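PDB 3SYJ: adhesion and penetration protein autotransporter from Haemophilus influenzae, which promotes bacterial adherence, invasion and aggregation as a self-associating autotransporter, and is probably also a serine protease. Local coordinates for residues Y280-N285 with L350-D355; I302-A307 with E338-M343; N667-I672 with C684-L689. All blocks are in the same frame, centred on the assembly; numbering follows the deposited sequence.

Interaction 1: Y280-N285 with L350-D355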
loop_
_atom_site.group_PDB
_atom_site.type_symbol
_atom_site.label_atom_id
_atom_site.label_comp_id
_atom_site.label_asym_id
_atom_site.label_seq_id
_atom_site.Cartn_x
_atom_site.Cartn_y
_atom_site.Cartn_z
ATOM N N TYR A 280 -18.941 -35.487 60.060
ATOM C CA TYR A 280 -20.325 -35.725 60.441
ATOM C C TYR A 280 -20.853 -36.948 59.712
ATOM O O TYR A 280 -20.511 -37.178 58.551
ATOM C CB TYR A 280 -21.169 -34.482 60.127
ATOM C CG TYR A 280 -20.549 -33.228 60.688
ATOM C CD1 TYR A 280 -20.827 -32.809 61.984
ATOM C CD2 TYR A 280 -19.652 -32.484 59.941
ATOM C CE1 TYR A 280 -20.237 -31.674 62.512
ATOM C CE2 TYR A 280 -19.055 -31.347 60.465
ATOM C CZ TYR A 280 -19.347 -30.952 61.748
ATOM O OH TYR A 280 -18.748 -29.819 62.253
ATOM N N THR A 281 -21.660 -37.747 60.399
ATOM C CA THR A 281 -22.267 -38.921 59.783
ATOM C C THR A 281 -23.779 -38.844 59.948
ATOM O O THR A 281 -24.284 -38.637 61.054
ATOM C CB THR A 281 -21.746 -40.239 60.393
ATOM O OG1 THR A 281 -20.315 -40.213 60.456
ATOM C CG2 THR A 281 -22.187 -41.423 59.547
ATOM N N ILE A 282 -24.496 -39.006 58.844
ATOM C CA ILE A 282 -25.937 -38.805 58.838
ATOM C C ILE A 282 -26.672 -40.076 58.454
ATOM O O ILE A 282 -26.248 -40.816 57.565
ATOM C CB ILE A 282 -26.345 -37.655 57.875
ATOM C CG1 ILE A 282 -27.834 -37.321 58.016
ATOM C CG2 ILE A 282 -26.018 -38.008 56.432
ATOM C CD1 ILE A 282 -28.230 -36.007 57.353
ATOM N N SER A 283 -27.780 -40.330 59.138
ATOM C CA SER A 283 -28.648 -41.437 58.781
ATOM C C SER A 283 -30.076 -41.084 59.165
ATOM O O SER A 283 -30.306 -40.170 59.958
ATOM C CB SER A 283 -28.204 -42.707 59.502
ATOM O OG SER A 283 -28.172 -42.497 60.902
ATOM N N GLY A 284 -31.041 -41.804 58.607
ATOM C CA GLY A 284 -32.421 -41.606 59.004
ATOM C C GLY A 284 -33.311 -42.752 58.587
ATOM O O GLY A 284 -32.843 -43.729 58.006
ATOM N N ASN A 285 -34.599 -42.649 58.888
ATOM C CA ASN A 285 -35.548 -43.634 58.386
ATOM C C ASN A 285 -36.892 -43.040 57.993
ATOM O O ASN A 285 -37.172 -41.867 58.244
ATOM C CB ASN A 285 -35.755 -44.768 59.384
ATOM C CG ASN A 285 -36.637 -44.366 60.532
ATOM O OD1 ASN A 285 -37.803 -44.757 60.598
ATOM N ND2 ASN A 285 -36.093 -43.563 61.442
ATOM N N LEU A 350 -19.031 -35.002 55.374
ATOM C CA LEU A 350 -20.375 -35.438 55.690
ATOM C C LEU A 350 -20.564 -36.805 55.068
ATOM O O LEU A 350 -20.446 -36.961 53.855
ATOM C CB LEU A 350 -21.409 -34.444 55.154
ATOM C CG LEU A 350 -22.857 -34.904 55.313
ATOM C CD1 LEU A 350 -23.220 -35.106 56.806
ATOM C CD2 LEU A 350 -23.829 -33.954 54.607
ATOM N N ILE A 351 -20.838 -37.801 55.899
ATOM C CA ILE A 351 -20.910 -39.171 55.412
ATOM C C ILE A 351 -22.339 -39.641 55.466
ATOM O O ILE A 351 -22.986 -39.552 56.507
ATOM C CB ILE A 351 -20.028 -40.149 56.241
ATOM C CG1 ILE A 351 -18.545 -39.886 56.005
ATOM C CG2 ILE A 351 -20.344 -41.594 55.890
ATOM C CD1 ILE A 351 -17.970 -38.818 56.903
ATOM N N PHE A 352 -22.829 -40.137 54.338
ATOM C CA PHE A 352 -24.167 -40.703 54.282
ATOM C C PHE A 352 -24.135 -42.201 54.640
ATOM O O PHE A 352 -23.707 -43.044 53.841
ATOM C CB PHE A 352 -24.792 -40.465 52.899
ATOM C CG PHE A 352 -25.372 -39.079 52.718
ATOM C CD1 PHE A 352 -24.569 -37.951 52.806
ATOM C CD2 PHE A 352 -26.723 -38.910 52.444
ATOM C CE1 PHE A 352 -25.109 -36.680 52.630
ATOM C CE2 PHE A 352 -27.264 -37.643 52.273
ATOM C CZ PHE A 352 -26.457 -36.526 52.367
ATOM N N ALA A 353 -24.586 -42.520 55.850
ATOM C CA ALA A 353 -24.671 -43.906 56.298
ATOM C C ALA A 353 -25.952 -44.579 55.803
ATOM O O ALA A 353 -26.062 -45.808 55.805
ATOM C CB ALA A 353 -24.577 -43.980 57.811
ATOM N N SER A 354 -26.923 -43.772 55.382
ATOM C CA SER A 354 -28.151 -44.303 54.792
ATOM C C SER A 354 -28.701 -43.314 53.784
ATOM O O SER A 354 -28.291 -42.155 53.766
ATOM C CB SER A 354 -29.213 -44.560 55.869
ATOM O OG SER A 354 -29.807 -43.339 56.300
ATOM N N ASP A 355 -29.626 -43.764 52.944
ATOM C CA ASP A 355 -30.365 -42.837 52.101
ATOM C C ASP A 355 -30.979 -41.759 52.976
ATOM O O ASP A 355 -31.355 -42.011 54.124
ATOM C CB ASP A 355 -31.475 -43.555 51.346
ATOM C CG ASP A 355 -30.949 -44.456 50.269
ATOM O OD1 ASP A 355 -29.743 -44.362 49.962
ATOM O OD2 ASP A 355 -31.739 -45.256 49.730
#
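The Phe352 ring receives Ile282 CG2 over the centre of one face, 3.8 Å above the plane. This is a CH-pi contact, with the methyl 11° off the ring normal. The two side chains lie side by side and point the same way. Ile282 CG1 is anti to the backbone N (chi1 -172°), and CG2 stands between that N and the carbonyl carbon, above the ring. The same Ile282 CG2 also meets Leu350 CD1 at 4.0 Å, and that CD1 reaches on to Tyr280 CB. The Tyr280 ring leads away from this cluster, and its OH bonds to Thr273 OG1.

The two strands run parallel. Ile351 turns both its N and its O to strand 279-285, bonding to the residues on either side of Thr281: Ile351 N donates to Tyr280 O at 2.7 Å, and Ile351 O accepts from Ile282 N at 2.8 Å. Ala353 N continues the ladder to Ile282 O. On the other face, Thr281 CG2 meets Ile351 CG2 and Ala353 CB.

Beyond the ladder, Ser354 OG accepts from Gly284 N at 3.0 Å and donates to Asp355 O. A hydroxyl thus replaces a backbone acceptor where strand 348-352 has ended. Parallel pairing of strands from neighbouring coils, with aliphatic and aromatic groups stacked in line, is characteristic of a beta-helix. The chemistry implies a coil-to-coil join: backbone bonds set the register, and apolar side chains pack on the buried face of Ile282, Leu350 and Phe352.

Interaction 2: I302-A307 with E338-M343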
loop_
_atom_site.group_PDB
_atom_site.type_symbol
_atom_site.label_atom_id
_atom_site.label_comp_id
_atom_site.label_asym_id
_atom_site.label_seq_id
_atom_site.Cartn_x
_atom_site.Cartn_y
_atom_site.Cartn_z
ATOM N N ILE A 302 -26.676 -35.853 67.358
ATOM C CA ILE A 302 -27.715 -34.831 67.230
ATOM C C ILE A 302 -28.927 -35.397 66.493
ATOM O O ILE A 302 -28.788 -35.903 65.383
ATOM C CB ILE A 302 -27.213 -33.611 66.433
ATOM C CG1 ILE A 302 -25.985 -32.981 67.102
ATOM C CG2 ILE A 302 -28.319 -32.584 66.279
ATOM C CD1 ILE A 302 -24.647 -33.540 66.621
ATOM N N LYS A 303 -30.110 -35.315 67.100
ATOM C CA LYS A 303 -31.323 -35.819 66.454
ATOM C C LYS A 303 -31.807 -34.810 65.417
ATOM O O LYS A 303 -31.803 -33.613 65.677
ATOM C CB LYS A 303 -32.432 -36.055 67.485
ATOM C CG LYS A 303 -32.249 -37.274 68.385
ATOM C CD LYS A 303 -32.125 -38.583 67.588
ATOM C CE LYS A 303 -33.339 -38.862 66.683
ATOM N NZ LYS A 303 -34.564 -39.348 67.405
ATOM N N ILE A 304 -32.228 -35.285 64.250
ATOM C CA ILE A 304 -32.802 -34.399 63.239
ATOM C C ILE A 304 -34.125 -34.956 62.698
ATOM O O ILE A 304 -34.399 -36.148 62.828
ATOM C CB ILE A 304 -31.830 -34.164 62.076
ATOM C CG1 ILE A 304 -31.583 -35.467 61.317
ATOM C CG2 ILE A 304 -30.530 -33.582 62.589
ATOM C CD1 ILE A 304 -30.652 -35.335 60.128
ATOM N N THR A 305 -34.942 -34.092 62.096
ATOM C CA THR A 305 -36.218 -34.529 61.522
ATOM C C THR A 305 -36.176 -34.502 60.003
ATOM O O THR A 305 -35.598 -33.592 59.410
ATOM C CB THR A 305 -37.399 -33.675 62.014
ATOM O OG1 THR A 305 -37.208 -32.310 61.615
ATOM C CG2 THR A 305 -37.505 -33.745 63.525
ATOM N N LEU A 306 -36.784 -35.510 59.384
ATOM C CA LEU A 306 -36.752 -35.661 57.932
ATOM C C LEU A 306 -38.157 -35.847 57.375
ATOM O O LEU A 306 -39.145 -35.724 58.099
ATOM C CB LEU A 306 -35.890 -36.865 57.537
ATOM C CG LEU A 306 -34.470 -36.947 58.094
ATOM C CD1 LEU A 306 -33.933 -38.362 57.961
ATOM C CD2 LEU A 306 -33.551 -35.967 57.391
ATOM N N ALA A 307 -38.240 -36.153 56.085
ATOM C CA ALA A 307 -39.517 -36.482 55.484
ATOM C C ALA A 307 -40.109 -37.642 56.258
ATOM O O ALA A 307 -39.461 -38.671 56.428
ATOM C CB ALA A 307 -39.344 -36.858 54.035
ATOM N N GLU A 338 -36.324 -30.784 58.450
ATOM C CA GLU A 338 -35.678 -29.529 58.807
ATOM C C GLU A 338 -34.481 -29.245 57.894
ATOM O O GLU A 338 -33.896 -30.154 57.307
ATOM C CB GLU A 338 -35.235 -29.544 60.271
ATOM C CG GLU A 338 -34.243 -30.650 60.623
ATOM C CD GLU A 338 -33.750 -30.561 62.058
ATOM O OE1 GLU A 338 -33.078 -29.566 62.395
ATOM O OE2 GLU A 338 -34.028 -31.487 62.851
ATOM N N THR A 339 -34.132 -27.974 57.771
ATOM C CA THR A 339 -32.977 -27.574 56.981
ATOM C C THR A 339 -31.721 -27.616 57.855
ATOM O O THR A 339 -31.771 -27.293 59.038
ATOM C CB THR A 339 -33.202 -26.181 56.369
ATOM O OG1 THR A 339 -34.191 -26.289 55.339
ATOM C CG2 THR A 339 -31.915 -25.616 55.778
ATOM N N LEU A 340 -30.602 -28.042 57.281
ATOM C CA LEU A 340 -29.381 -28.206 58.061
ATOM C C LEU A 340 -28.325 -27.228 57.597
ATOM O O LEU A 340 -28.258 -26.898 56.415
ATOM C CB LEU A 340 -28.845 -29.627 57.933
ATOM C CG LEU A 340 -29.778 -30.750 58.369
ATOM C CD1 LEU A 340 -29.223 -32.073 57.866
ATOM C CD2 LEU A 340 -29.970 -30.769 59.883
ATOM N N TYR A 341 -27.502 -26.770 58.531
ATOM C CA TYR A 341 -26.453 -25.805 58.221
ATOM C C TYR A 341 -25.108 -26.339 58.689
ATOM O O TYR A 341 -24.905 -26.577 59.879
ATOM C CB TYR A 341 -26.748 -24.442 58.866
ATOM C CG TYR A 341 -25.694 -23.384 58.597
ATOM C CD1 TYR A 341 -25.652 -22.706 57.383
ATOM C CD2 TYR A 341 -24.743 -23.058 59.559
ATOM C CE1 TYR A 341 -24.683 -21.738 57.132
ATOM C CE2 TYR A 341 -23.776 -22.091 59.321
ATOM C CZ TYR A 341 -23.748 -21.437 58.107
ATOM O OH TYR A 341 -22.785 -20.474 57.870
ATOM N N PHE A 342 -24.198 -26.536 57.739
ATOM C CA PHE A 342 -22.879 -27.073 58.022
ATOM C C PHE A 342 -21.837 -26.009 57.743
ATOM O O PHE A 342 -21.774 -25.459 56.640
ATOM C CB PHE A 342 -22.573 -28.262 57.115
ATOM C CG PHE A 342 -23.392 -29.495 57.396
ATOM C CD1 PHE A 342 -22.932 -30.465 58.271
ATOM C CD2 PHE A 342 -24.593 -29.712 56.737
ATOM C CE1 PHE A 342 -23.671 -31.619 58.511
ATOM C CE2 PHE A 342 -25.344 -30.860 56.974
ATOM C CZ PHE A 342 -24.879 -31.814 57.860
ATOM N N MET A 343 -21.009 -25.734 58.739
ATOM C CA MET A 343 -19.901 -24.811 58.576
ATOM C C MET A 343 -18.577 -25.481 58.956
ATOM O O MET A 343 -18.527 -26.266 59.896
ATOM C CB MET A 343 -20.128 -23.574 59.440
ATOM C CG MET A 343 -19.106 -22.472 59.224
ATOM S SD MET A 343 -19.100 -21.295 60.590
ATOM C CE MET A 343 -20.802 -21.414 61.155
HETATM O O HOH W 1 -34.205 -31.396 65.325
#
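Glu338 lays its side chain across Thr305 at about a right angle. Glu338 CB meets Thr305 OG1 at 3.7 Å. CG lies between the backbone N and the carbonyl carbon of its own residue (chi1 60°), and touches both Thr305 O and OG1. From there the chain is extended to CD, which faces Thr305 N. At the tip, Glu338 OE2 accepts from Thr305 N at 2.9 Å, through the anti lone pair. Glu338 OE2 also touches Ile304 CA at 3.2 Å. The other oxygen, OE1, bonds to Thr269 OG1.

The backbone of Glu338 returns the grip. Glu338 N donates to Thr305 O at 3.1 Å, with the donor 44° out of the carbonyl plane. Thr305 OG1 bonds to Asn336 O. Beside this polar patch, Ile304 CG2 meets Leu340 CD2 at 3.9 Å, and Ile292 of strand 289-294 packs on both residues.

The contact joins the antiparallel meander of strands 279-285, 289-294 and 301-308 to the residues leading into strand 340-343 of the beta-helix. No strand ladder forms here. A buried carboxylate takes up the N-H of Thr305 instead. That bond, with the one between OE1 and Thr269 OG1 beside it, would probably help to stabilise its negative charge.

Interaction 3: N667-I672 with C684-L689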
loop_
_atom_site.group_PDB
_atom_site.type_symbol
_atom_site.label_atom_id
_atom_site.label_comp_id
_atom_site.label_asym_id
_atom_site.label_seq_id
_atom_site.Cartn_x
_atom_site.Cartn_y
_atom_site.Cartn_z
ATOM N N ASN A 667 -37.681 -1.704 0.283
ATOM C CA ASN A 667 -38.639 -1.740 -0.826
ATOM C C ASN A 667 -38.610 -3.017 -1.652
ATOM O O ASN A 667 -39.064 -3.038 -2.792
ATOM C CB ASN A 667 -38.478 -0.514 -1.718
ATOM C CG ASN A 667 -38.835 0.759 -0.997
ATOM O OD1 ASN A 667 -37.993 1.636 -0.804
ATOM N ND2 ASN A 667 -40.090 0.858 -0.560
ATOM N N GLN A 668 -38.070 -4.078 -1.065
ATOM C CA GLN A 668 -38.147 -5.409 -1.648
ATOM C C GLN A 668 -38.558 -6.375 -0.559
ATOM O O GLN A 668 -38.652 -6.005 0.612
ATOM C CB GLN A 668 -36.794 -5.849 -2.192
ATOM C CG GLN A 668 -36.244 -4.960 -3.277
ATOM C CD GLN A 668 -34.995 -5.538 -3.910
ATOM O OE1 GLN A 668 -34.370 -6.457 -3.368
ATOM N NE2 GLN A 668 -34.621 -5.000 -5.068
ATOM N N GLN A 669 -38.797 -7.619 -0.945
ATOM C CA GLN A 669 -39.022 -8.662 0.036
ATOM C C GLN A 669 -37.676 -9.204 0.470
ATOM O O GLN A 669 -36.769 -9.352 -0.345
ATOM C CB GLN A 669 -39.886 -9.785 -0.538
ATOM C CG GLN A 669 -41.311 -9.356 -0.829
ATOM C CD GLN A 669 -42.261 -10.527 -0.972
ATOM O OE1 GLN A 669 -41.860 -11.629 -1.360
ATOM N NE2 GLN A 669 -43.532 -10.293 -0.658
ATOM N N ASN A 670 -37.547 -9.474 1.763
ATOM C CA ASN A 670 -36.381 -10.150 2.296
ATOM C C ASN A 670 -36.854 -11.312 3.144
ATOM O O ASN A 670 -37.924 -11.246 3.746
ATOM C CB ASN A 670 -35.546 -9.192 3.141
ATOM C CG ASN A 670 -35.260 -7.885 2.427
ATOM O OD1 ASN A 670 -34.203 -7.713 1.826
ATOM N ND2 ASN A 670 -36.211 -6.963 2.479
ATOM N N THR A 671 -36.074 -12.387 3.182
ATOM C CA THR A 671 -36.406 -13.509 4.050
ATOM C C THR A 671 -36.025 -13.173 5.495
ATOM O O THR A 671 -34.854 -12.979 5.809
ATOM C CB THR A 671 -35.715 -14.811 3.597
ATOM O OG1 THR A 671 -36.077 -15.101 2.240
ATOM C CG2 THR A 671 -36.142 -15.967 4.480
ATOM N N ILE A 672 -37.022 -13.079 6.368
ATOM C CA ILE A 672 -36.772 -12.710 7.757
ATOM C C ILE A 672 -37.058 -13.893 8.685
ATOM O O ILE A 672 -38.133 -14.492 8.628
ATOM C CB ILE A 672 -37.626 -11.493 8.177
ATOM C CG1 ILE A 672 -37.388 -10.310 7.234
ATOM C CG2 ILE A 672 -37.337 -11.094 9.624
ATOM C CD1 ILE A 672 -35.950 -9.875 7.145
ATOM N N CYS A 684 -39.319 -18.704 9.132
ATOM C CA CYS A 684 -38.601 -17.953 8.105
ATOM C C CYS A 684 -39.527 -17.688 6.941
ATOM O O CYS A 684 -40.108 -18.618 6.392
ATOM C CB CYS A 684 -37.380 -18.723 7.605
ATOM S SG CYS A 684 -36.083 -18.941 8.832
ATOM N N GLN A 685 -39.658 -16.424 6.558
ATOM C CA GLN A 685 -40.594 -16.056 5.510
ATOM C C GLN A 685 -40.235 -14.726 4.859
ATOM O O GLN A 685 -39.665 -13.835 5.496
ATOM C CB GLN A 685 -41.999 -15.955 6.090
ATOM C CG GLN A 685 -42.233 -14.632 6.788
ATOM C CD GLN A 685 -43.283 -14.717 7.869
ATOM O OE1 GLN A 685 -44.398 -15.191 7.634
ATOM N NE2 GLN A 685 -42.937 -14.247 9.068
ATOM N N LYS A 686 -40.597 -14.604 3.586
ATOM C CA LYS A 686 -40.394 -13.379 2.827
ATOM C C LYS A 686 -41.311 -12.291 3.357
ATOM O O LYS A 686 -42.506 -12.502 3.509
ATOM C CB LYS A 686 -40.696 -13.623 1.349
ATOM C CG LYS A 686 -39.810 -14.659 0.689
ATOM C CD LYS A 686 -38.651 -14.009 -0.040
ATOM C CE LYS A 686 -38.025 -14.982 -1.025
ATOM N NZ LYS A 686 -37.333 -14.264 -2.126
ATOM N N VAL A 687 -40.741 -11.127 3.638
ATOM C CA VAL A 687 -41.487 -10.011 4.196
ATOM C C VAL A 687 -41.149 -8.766 3.397
ATOM O O VAL A 687 -39.982 -8.505 3.100
ATOM C CB VAL A 687 -41.112 -9.756 5.683
ATOM C CG1 VAL A 687 -41.846 -8.531 6.232
ATOM C CG2 VAL A 687 -41.387 -10.986 6.539
ATOM N N ASP A 688 -42.171 -8.003 3.038
ATOM C CA ASP A 688 -41.957 -6.721 2.390
ATOM C C ASP A 688 -41.377 -5.704 3.356
ATOM O O ASP A 688 -41.876 -5.535 4.472
ATOM C CB ASP A 688 -43.260 -6.186 1.809
ATOM C CG ASP A 688 -43.302 -6.290 0.307
ATOM O OD1 ASP A 688 -44.319 -6.787 -0.224
ATOM O OD2 ASP A 688 -42.306 -5.882 -0.337
ATOM N N LEU A 689 -40.318 -5.029 2.920
ATOM C CA LEU A 689 -39.722 -3.950 3.693
ATOM C C LEU A 689 -40.080 -2.619 3.043
ATOM O O LEU A 689 -39.290 -2.063 2.283
ATOM C CB LEU A 689 -38.202 -4.121 3.752
ATOM C CG LEU A 689 -37.407 -3.094 4.562
ATOM C CD1 LEU A 689 -38.017 -2.889 5.942
ATOM C CD2 LEU A 689 -35.932 -3.496 4.664
HETATM O O HOH W 2 -39.642 -12.437 -3.235
HETATM O O HOH W 3 -37.983 -7.584 4.715
HETATM O O HOH W 4 -40.236 -13.983 10.396
#
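Asn670 and Val687 form a hydrogen-bonded antiparallel pair, with each N donating to the other's O. Asn670 N lies 2.9 Å from Val687 O, and Val687 N lies 2.8 Å from Asn670 O. Ile672 and Gln685 pair in the same way: Ile672 N is 2.9 Å from Gln685 O, and Gln685 N a longer 3.2 Å from Ile672 O. At the far end, Leu689 N donates to Gln668 O and Leu689 O accepts from Asn667 N.

Three waters bridge the strands. Water 3 takes the second bond of Val687 O and accepts from Asn670 ND2, while Asn670 OD1 accepts from Val665 N. Water 4 joins Ile672 O to Gln685 NE2. Water 2 links Gln669 OE1 to Lys686 NZ. Gln669 NE2 lies 3.6 Å from Asp688 OD1, too far to count as a hydrogen bond. Lys686 CD lies 3.6 Å from Thr671 OG1. On the face of Asn670, Ile672 and Val687 cross at about a right angle, Ile672 CG1 4.1 Å from Val687 CB.

This is a two-stranded beta hairpin, and the Cys673-Cys684 disulfide also ties its strands together. It lies within the second beta-solenoid repeat region. Ile672 rests on the loop at Ser642 and Arg643, and Leu689 packs against Val694 and Ile695 of helix 692-697.

From the N terminus, strand 279-285 opens interaction 1. The chain turns back through strands 289-294 and 301-308, and the last of these opens interaction 2. Residues 338-343 close interaction 2, and strand 348-352 then closes interaction 1, so interaction 2 is nested inside it. The two touch through Ile282 CD1 with Ile304 CD1, and Leu350 CD1 with Phe342 CZ. Together they tie the antiparallel meander to strands 340-343 and 348-352 of the beta-helix. Interaction 3 follows in series and closes a short hairpin loop. Its centre lies about 63 Å from that of interaction 1, on the opposite side of the chain's centre.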